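Local coordinates for uncharacterized protein (Parabacteroides merdae, PDB 4R7F) that is of unknown function but carries three immunoglobulin-like beta-sandwich domains, the first probably related to the first domain of type 9 secretion system plug proteins, at residues F6-S11 / D319-M324; A117-N122 / D127-T132. All blocks are in the same frame, centred on the assembly; numbering follows the deposited sequence. Where two conformers were deposited one is given.

Contact 1. Residues F6-S11 / D319-M324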
ATOM      1  N   PHE A   6     -23.573  -6.323 -13.890  1.00 29.51           N
ATOM      2  CA  PHE A   6     -22.653  -5.403 -13.288  1.00 30.36           C
ATOM      3  C   PHE A   6     -23.338  -4.769 -12.126  1.00 28.23           C
ATOM      4  O   PHE A   6     -24.574  -4.696 -12.078  1.00 28.85           O
ATOM      5  CB  PHE A   6     -22.164  -4.351 -14.297  1.00 34.02           C
ATOM      6  CG  PHE A   6     -23.245  -3.539 -14.951  1.00 28.63           C
ATOM      7  CD1 PHE A   6     -23.874  -3.992 -16.114  1.00 34.73           C
ATOM      8  CD2 PHE A   6     -23.580  -2.297 -14.463  1.00 27.97           C
ATOM      9  CE1 PHE A   6     -24.835  -3.229 -16.754  1.00 34.40           C
ATOM     10  CE2 PHE A   6     -24.564  -1.517 -15.094  1.00 31.52           C
ATOM     11  CZ  PHE A   6     -25.193  -1.978 -16.240  1.00 33.03           C
ATOM     12  N   THR A   7     -22.553  -4.340 -11.164  1.00 28.59           N
ATOM     13  CA  THR A   7     -23.136  -3.684 -10.008  1.00 27.68           C
ATOM     14  C   THR A   7     -23.806  -2.406 -10.444  1.00 33.79           C
ATOM     15  O   THR A   7     -23.156  -1.513 -10.999  1.00 30.95           O
ATOM     16  CB  THR A   7     -22.077  -3.398  -8.976  1.00 26.54           C
ATOM     17  OG1 THR A   7     -21.530  -4.654  -8.553  1.00 25.98           O
ATOM     18  CG2 THR A   7     -22.676  -2.627  -7.773  1.00 28.21           C
ATOM     19  N   ASP A   8     -25.108  -2.352 -10.206  1.00 32.00           N
ATOM     20  CA  ASP A   8     -25.966  -1.228 -10.598  1.00 33.50           C
ATOM     21  C   ASP A   8     -27.288  -1.187  -9.812  1.00 31.96           C
ATOM     22  O   ASP A   8     -27.779  -2.188  -9.357  1.00 33.01           O
ATOM     23  CB  ASP A   8     -26.279  -1.344 -12.075  1.00 36.43           C
ATOM     24  CG  ASP A   8     -26.760  -0.040 -12.690  1.00 39.91           C
ATOM     25  OD1 ASP A   8     -26.496   1.061 -12.141  1.00 28.76           O
ATOM     26  OD2 ASP A   8     -27.418  -0.135 -13.740  1.00 49.12           O
ATOM     27  N   VAL A   9     -27.822   0.001  -9.615  1.00 33.30           N
ATOM     28  CA  VAL A   9     -29.072   0.206  -8.924  1.00 34.20           C
ATOM     29  C   VAL A   9     -30.135   0.614  -9.938  1.00 33.52           C
ATOM     30  O   VAL A   9     -29.895   1.485 -10.735  1.00 39.52           O
ATOM     31  CB  VAL A   9     -28.922   1.323  -7.883  1.00 33.70           C
ATOM     32  CG1 VAL A   9     -30.275   1.707  -7.280  1.00 42.37           C
ATOM     33  CG2 VAL A   9     -27.979   0.877  -6.799  1.00 33.27           C
ATOM     34  N   ASN A  10     -31.303  -0.018  -9.903  1.00 36.69           N
ATOM     35  CA  ASN A  10     -32.372   0.252 -10.854  1.00 38.71           C
ATOM     36  C   ASN A  10     -33.631   0.765 -10.169  1.00 39.06           C
ATOM     37  O   ASN A  10     -34.685   0.694 -10.742  1.00 53.36           O
ATOM     38  CB  ASN A  10     -32.757  -1.036 -11.609  1.00 46.94           C
ATOM     39  CG  ASN A  10     -31.553  -1.810 -12.086  1.00 63.49           C
ATOM     40  OD1 ASN A  10     -30.822  -1.365 -12.983  1.00 67.70           O
ATOM     41  ND2 ASN A  10     -31.311  -2.953 -11.464  1.00 62.89           N
ATOM     42  N   SER A  11     -33.546   1.182  -8.921  1.00 35.92           N
ATOM     43  CA  SER A  11     -34.713   1.671  -8.218  1.00 41.80           C
ATOM     44  C   SER A  11     -34.385   2.987  -7.584  1.00 39.62           C
ATOM     45  O   SER A  11     -33.336   3.125  -6.989  1.00 41.03           O
ATOM     46  CB  SER A  11     -35.143   0.696  -7.144  1.00 43.93           C
ATOM     47  OG  SER A  11     -36.038   1.321  -6.233  1.00 42.29           O
ATOM     48  N   ASP A 319     -23.800   6.010 -17.279  1.00 27.88           N
ATOM     49  CA  ASP A 319     -25.114   5.992 -17.884  1.00 24.64           C
ATOM     50  C   ASP A 319     -25.895   7.306 -17.559  1.00 26.63           C
ATOM     51  O   ASP A 319     -25.333   8.285 -17.083  1.00 27.20           O
ATOM     52  CB  ASP A 319     -25.863   4.743 -17.394  1.00 27.06           C
ATOM     53  CG  ASP A 319     -26.344   4.847 -15.916  1.00 34.91           C
ATOM     54  OD1 ASP A 319     -26.008   5.845 -15.200  1.00 31.15           O
ATOM     55  OD2 ASP A 319     -27.059   3.899 -15.464  1.00 33.90           O
ATOM     56  N   GLU A 320     -27.192   7.303 -17.806  1.00 25.62           N
ATOM     57  CA  GLU A 320     -28.021   8.498 -17.695  1.00 26.24           C
ATOM     58  C   GLU A 320     -28.113   8.995 -16.277  1.00 27.34           C
ATOM     59  O   GLU A 320     -28.458  10.129 -16.075  1.00 26.00           O
ATOM     60  CB  GLU A 320     -29.455   8.210 -18.173  1.00 31.38           C
ATOM     61  CG  GLU A 320     -29.540   7.892 -19.663  1.00 61.49           C
ATOM     62  CD  GLU A 320     -29.406   6.401 -20.035  1.00 63.70           C
ATOM     63  OE1 GLU A 320     -29.194   5.509 -19.145  1.00 43.88           O
ATOM     64  OE2 GLU A 320     -29.503   6.151 -21.261  1.00 58.88           O
ATOM     65  N   LYS A 321     -27.870   8.130 -15.303  1.00 26.09           N
ATOM     66  CA  LYS A 321     -27.859   8.561 -13.936  1.00 36.67           C
ATOM     67  C   LYS A 321     -26.642   9.375 -13.627  1.00 31.03           C
ATOM     68  O   LYS A 321     -26.746  10.260 -12.816  1.00 30.85           O
ATOM     69  CB  LYS A 321     -27.871   7.392 -12.961  1.00 37.71           C
ATOM     70  CG  LYS A 321     -29.020   6.409 -13.102  1.00 38.09           C
ATOM     71  CD  LYS A 321     -28.967   5.509 -11.852  1.00 57.99           C
ATOM     72  CE  LYS A 321     -29.104   4.022 -12.139  1.00 69.24           C
ATOM     73  NZ  LYS A 321     -27.955   3.423 -12.874  1.00 45.07           N
ATOM     74  N   SER A 322     -25.480   9.036 -14.212  1.00 28.76           N
ATOM     75  CA  SER A 322     -24.229   9.676 -13.793  1.00 29.46           C
ATOM     76  C   SER A 322     -23.795  10.752 -14.790  1.00 24.86           C
ATOM     77  O   SER A 322     -22.899  11.537 -14.524  1.00 24.04           O
ATOM     78  CB  SER A 322     -23.153   8.629 -13.625  1.00 27.44           C
ATOM     79  OG  SER A 322     -22.909   7.960 -14.867  1.00 27.69           O
ATOM     80  N   LYS A 323     -24.448  10.781 -15.944  1.00 27.66           N
ATOM     81  CA  LYS A 323     -24.174  11.801 -16.959  1.00 29.85           C
ATOM     82  C   LYS A 323     -24.523  13.189 -16.428  1.00 23.29           C
ATOM     83  O   LYS A 323     -25.452  13.349 -15.676  1.00 30.37           O
ATOM     84  CB  LYS A 323     -24.998  11.508 -18.196  1.00 30.51           C
ATOM     85  CG  LYS A 323     -24.680  12.378 -19.406  1.00 29.37           C
ATOM     86  CD  LYS A 323     -25.374  11.771 -20.616  1.00 31.89           C
ATOM     87  CE  LYS A 323     -25.213  12.666 -21.817  1.00 35.13           C
ATOM     88  NZ  LYS A 323     -26.134  12.298 -22.904  1.00 41.12           N
HETATM   89  N   MSE A 324     -23.746  14.175 -16.816  1.00 31.45           N
HETATM   90  CA  MSE A 324     -23.959  15.542 -16.386  1.00 25.64           C
HETATM   91  C   MSE A 324     -24.492  16.425 -17.494  1.00 29.98           C
HETATM   92  O   MSE A 324     -23.986  16.446 -18.634  1.00 27.06           O
HETATM   93  CB  MSE A 324     -22.596  15.997 -15.909  1.00 26.66           C
HETATM   94  CG  MSE A 324     -22.399  15.430 -14.468  1.00 33.13           C
HETATM   95 SE   MSE A 324     -20.895  16.407 -13.864  0.75 37.38          SE
HETATM   96  CE  MSE A 324     -21.867  17.737 -12.845  1.00 47.39           C
TER
HETATM   97  O   HOH W   1     -26.729   1.373 -16.471  1.00 42.71           O
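Lys321 reaches across to the strand 8-9 with the last two atoms of its side chain, laying CE against the backbone oxygen of Val9 (CE to O 3.0 Å) and NZ against the carboxylate of Asp8. NZ bonds to Asp8 OD1 at 2.9 Å, on the syn lone pair of that oxygen, and within its own loop it makes a second salt bridge to OD2 of Asp319 at 2.8 Å, again on a syn lone pair. One ammonium group thus joins two carboxylates. The lysine suits this place because the chain is long and flexible: it bends at its third and fourth torsions (-134° and 68°) to bring NZ between the two acids. Asp8, with CG anti to its backbone N (chi1 -161°), swings its carboxylate out toward the loop, meeting the lysine from the opposite direction; a short acid keeps the charge close to the strand. The acids stand close, Asp8 OD2 4.4 Å from Asp319 OD2, and a water donates to both oxygens, at 2.7 Å to Asp319 OD2. A leucine in place of Lys321 would probably leave both carboxylates without their cationic mate, two like charges close together with the water between them. Asp319 is itself set by its loop: OD1 accepts from Lys321 N at 2.9 Å, from well above the carboxylate plane, forming an Asx turn, while Asp319 N donates to Ser322 OG. The contact lies at the surface, where the short strand 8-9, bonded through Asp8 to Thr132 of strand 129-138 and packed through Val9 on strand 14-21, meets the loop linking strands 305-310 and 325-327.

Contact 2. Residues A117-N122 / D127-T132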
ATOM      1  N   ALA A 117     -23.386 -12.667  -9.493  1.00 31.47           N
ATOM      2  CA  ALA A 117     -24.252 -11.522  -9.485  1.00 28.20           C
ATOM      3  C   ALA A 117     -25.463 -11.788  -8.604  1.00 37.64           C
ATOM      4  O   ALA A 117     -26.207 -12.759  -8.792  1.00 42.02           O
ATOM      5  CB  ALA A 117     -24.675 -11.178 -10.883  1.00 28.32           C
ATOM      6  N   ILE A 118     -25.641 -10.909  -7.621  1.00 37.42           N
ATOM      7  CA  ILE A 118     -26.726 -11.003  -6.658  1.00 34.43           C
ATOM      8  C   ILE A 118     -27.815 -10.048  -7.086  1.00 32.68           C
ATOM      9  O   ILE A 118     -27.612  -8.838  -7.052  1.00 32.69           O
ATOM     10  CB  ILE A 118     -26.258 -10.626  -5.237  1.00 34.78           C
ATOM     11  CG1 ILE A 118     -25.163 -11.568  -4.766  1.00 35.91           C
ATOM     12  CG2 ILE A 118     -27.412 -10.682  -4.269  1.00 38.56           C
ATOM     13  CD1 ILE A 118     -25.443 -13.038  -5.006  1.00 39.75           C
ATOM     14  N   GLN A 119     -28.970 -10.569  -7.494  1.00 32.08           N
ATOM     15  CA  GLN A 119     -30.056  -9.694  -7.935  1.00 35.64           C
ATOM     16  C   GLN A 119     -31.057  -9.640  -6.822  1.00 37.63           C
ATOM     17  O   GLN A 119     -31.451 -10.671  -6.320  1.00 37.69           O
ATOM     18  CB  GLN A 119     -30.701 -10.221  -9.187  1.00 40.89           C
ATOM     19  CG  GLN A 119     -29.683 -10.568 -10.220  1.00 36.82           C
ATOM     20  CD  GLN A 119     -30.181 -10.318 -11.599  1.00 40.32           C
ATOM     21  OE1 GLN A 119     -30.819 -11.171 -12.218  1.00 37.97           O
ATOM     22  NE2 GLN A 119     -29.894  -9.130 -12.098  1.00 38.78           N
ATOM     23  N   VAL A 120     -31.422  -8.433  -6.406  1.00 34.04           N
ATOM     24  CA  VAL A 120     -32.333  -8.240  -5.293  1.00 40.70           C
ATOM     25  C   VAL A 120     -33.652  -7.680  -5.811  1.00 39.25           C
ATOM     26  O   VAL A 120     -33.709  -6.998  -6.835  1.00 45.15           O
ATOM     27  CB  VAL A 120     -31.724  -7.357  -4.197  1.00 39.86           C
ATOM     28  CG1 VAL A 120     -32.719  -7.116  -3.066  1.00 39.36           C
ATOM     29  CG2 VAL A 120     -30.431  -8.002  -3.677  1.00 34.70           C
ATOM     30  N   TYR A 121     -34.726  -8.040  -5.129  1.00 40.73           N
ATOM     31  CA  TYR A 121     -36.071  -7.619  -5.526  1.00 42.19           C
ATOM     32  C   TYR A 121     -36.936  -7.560  -4.293  1.00 42.27           C
ATOM     33  O   TYR A 121     -36.599  -8.156  -3.241  1.00 41.04           O
ATOM     34  CB  TYR A 121     -36.676  -8.602  -6.573  1.00 43.97           C
ATOM     35  CG  TYR A 121     -36.702 -10.059  -6.133  1.00 45.50           C
ATOM     36  CD1 TYR A 121     -37.789 -10.583  -5.424  1.00 55.48           C
ATOM     37  CD2 TYR A 121     -35.621 -10.915  -6.390  1.00 54.28           C
ATOM     38  CE1 TYR A 121     -37.807 -11.914  -5.012  1.00 59.26           C
ATOM     39  CE2 TYR A 121     -35.632 -12.244  -5.964  1.00 53.45           C
ATOM     40  CZ  TYR A 121     -36.729 -12.733  -5.283  1.00 55.73           C
ATOM     41  OH  TYR A 121     -36.755 -14.041  -4.875  1.00 69.43           O
ATOM     42  N   ASN A 122     -38.039  -6.826  -4.417  1.00 53.96           N
ATOM     43  CA  ASN A 122     -39.108  -6.836  -3.433  1.00 50.34           C
ATOM     44  C   ASN A 122     -39.854  -8.161  -3.541  1.00 56.22           C
ATOM     45  O   ASN A 122     -40.256  -8.520  -4.650  1.00 52.62           O
ATOM     46  CB  ASN A 122     -40.064  -5.701  -3.759  1.00 62.31           C
ATOM     47  CG  ASN A 122     -41.023  -5.411  -2.632  1.00 68.39           C
ATOM     48  OD1 ASN A 122     -41.532  -6.317  -1.937  1.00 69.04           O
ATOM     49  ND2 ASN A 122     -41.277  -4.137  -2.435  1.00 62.03           N
ATOM     50  N   ASP A 127     -40.178 -10.216 -10.372  1.00 65.36           N
ATOM     51  CA  ASP A 127     -39.691 -10.026 -11.740  1.00 63.31           C
ATOM     52  C   ASP A 127     -39.083  -8.640 -11.962  1.00 66.00           C
ATOM     53  O   ASP A 127     -38.418  -8.447 -12.975  1.00 64.91           O
ATOM     54  CB  ASP A 127     -40.794 -10.305 -12.770  1.00 67.89           C
ATOM     55  CG  ASP A 127     -41.234 -11.781 -12.793  1.00 83.57           C
ATOM     56  OD1 ASP A 127     -40.385 -12.695 -12.700  1.00 63.55           O
ATOM     57  OD2 ASP A 127     -42.449 -12.033 -12.919  1.00107.44           O
ATOM     58  N   GLN A 128     -39.312  -7.692 -11.041  1.00 56.25           N
ATOM     59  CA  GLN A 128     -38.606  -6.400 -11.121  0.50 61.00           C
ATOM     60  C   GLN A 128     -37.373  -6.382 -10.194  1.00 54.51           C
ATOM     61  O   GLN A 128     -37.444  -6.248  -8.966  1.00 42.10           O
ATOM     62  CB  GLN A 128     -39.537  -5.199 -10.903  0.50 59.66           C
ATOM     63  CG  GLN A 128     -38.898  -3.828 -11.176  0.50 65.05           C
ATOM     64  CD  GLN A 128     -38.422  -3.581 -12.615  0.50 65.88           C
ATOM     65  OE1 GLN A 128     -38.715  -4.336 -13.548  0.50 59.19           O
ATOM     66  NE2 GLN A 128     -37.678  -2.500 -12.789  0.50 61.38           N
ATOM     67  N   ILE A 129     -36.209  -6.536 -10.824  1.00 45.12           N
ATOM     68  CA  ILE A 129     -34.941  -6.484 -10.112  1.00 42.70           C
ATOM     69  C   ILE A 129     -34.659  -5.031  -9.761  1.00 47.54           C
ATOM     70  O   ILE A 129     -34.624  -4.176 -10.663  1.00 45.04           O
ATOM     71  CB  ILE A 129     -33.760  -7.010 -10.964  1.00 47.75           C
ATOM     72  CG1 ILE A 129     -33.972  -8.477 -11.383  1.00 50.81           C
ATOM     73  CG2 ILE A 129     -32.454  -6.874 -10.195  1.00 42.16           C
ATOM     74  CD1 ILE A 129     -34.411  -9.388 -10.259  1.00 41.52           C
ATOM     75  N   ILE A 130     -34.455  -4.762  -8.461  1.00 37.36           N
ATOM     76  CA  ILE A 130     -34.161  -3.414  -8.007  1.00 38.59           C
ATOM     77  C   ILE A 130     -32.681  -3.027  -7.970  1.00 37.39           C
ATOM     78  O   ILE A 130     -32.359  -1.835  -8.040  1.00 40.84           O
ATOM     79  CB  ILE A 130     -34.787  -3.094  -6.628  1.00 45.38           C
ATOM     80  CG1 ILE A 130     -34.224  -3.967  -5.523  1.00 41.26           C
ATOM     81  CG2 ILE A 130     -36.305  -3.207  -6.701  1.00 46.31           C
ATOM     82  CD1 ILE A 130     -34.755  -3.569  -4.172  1.00 45.77           C
ATOM     83  N   PHE A 131     -31.796  -4.005  -7.779  1.00 36.86           N
ATOM     84  CA  PHE A 131     -30.364  -3.811  -7.990  1.00 29.02           C
ATOM     85  C   PHE A 131     -29.669  -5.142  -8.180  1.00 32.56           C
ATOM     86  O   PHE A 131     -30.191  -6.173  -7.820  1.00 37.02           O
ATOM     87  CB  PHE A 131     -29.732  -3.005  -6.864  1.00 30.04           C
ATOM     88  CG  PHE A 131     -29.516  -3.762  -5.575  1.00 32.98           C
ATOM     89  CD1 PHE A 131     -28.435  -4.616  -5.428  1.00 33.42           C
ATOM     90  CD2 PHE A 131     -30.348  -3.550  -4.489  1.00 39.86           C
ATOM     91  CE1 PHE A 131     -28.195  -5.276  -4.240  1.00 33.74           C
ATOM     92  CE2 PHE A 131     -30.119  -4.205  -3.288  1.00 43.49           C
ATOM     93  CZ  PHE A 131     -29.052  -5.067  -3.163  1.00 39.71           C
ATOM     94  N   THR A 132     -28.502  -5.078  -8.784  1.00 34.70           N
ATOM     95  CA  THR A 132     -27.567  -6.174  -8.909  1.00 35.92           C
ATOM     96  C   THR A 132     -26.271  -5.794  -8.179  1.00 33.06           C
ATOM     97  O   THR A 132     -25.780  -4.684  -8.326  1.00 34.84           O
ATOM     98  CB  THR A 132     -27.311  -6.399 -10.398  1.00 32.83           C
ATOM     99  OG1 THR A 132     -28.563  -6.664 -11.011  1.00 36.16           O
ATOM    100  CG2 THR A 132     -26.405  -7.559 -10.646  1.00 39.66           C
TER
HETATM  101  O   HOH W   2     -38.934  -5.666  -6.794  1.00 44.40           O
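Phe131 has its CG between the backbone N and the carbonyl carbon (chi1 76°), which brings the phenyl ring alongside Val120, while the valine's chi1 of 177° sets CG1 anti to its backbone N and CG2 beside it. Val120 CB rests over one face of the ring, 3.8 Å from its centroid and offset toward the rim, in a CH-pi contact, and Val120 CG2 comes to 3.3 Å from Phe131 CZ, a tight apolar contact. A beta-branched valine suits a strand and offers a compact surface to the flat ring, whose other neighbours include Phe43, packed edge-to-face. Two successive residues grip the valine's backbone: Val120 N donates to Phe131 O at 2.9 Å, almost straight, and Val120 O accepts a more bent bond from Ile130 N, also at 2.9 Å. On the opposite face Gln119 and Thr132 lie side by side, pointing the same way. Gln119 NE2 donates to Thr132 OG1 at 3.0 Å with the hydroxyl in its amide plane, and Ile129 crosses the glutamine at about a right angle, bringing CG2 to 3.9 Å from Gln119 NE2. Toward the turn, a water bridges Asn122 N and Gln128 O. Val120 with Phe131 is a hydrogen-bonded pair and Gln119 with Thr132 a non-hydrogen-bonded one; Ile130 and Phe131 together sit opposite Val120, consistent with a classic beta bulge near the turn end of the antiparallel hairpin 114-122/129-138, within an immunoglobulin-like beta-sandwich.

Contact 2 is largely buried and holds neighbouring strands of one hairpin, whereas contact 1 is a surface contact between parts of the chain some 300 residues apart. Their chemistry follows from this: backbone pairing and ring packing in the sheet, charges bridged by a lysine and a water at the surface. The two meet at residues 130-132, which are paired with strand 114-122 on one edge and with strand 8-9 on the other, where Asn10 N probably donates to Ile130 O at 2.8 Å. The sheet that contains contact 2 thus also carries the strand whose acid meets the distant loop in contact 1.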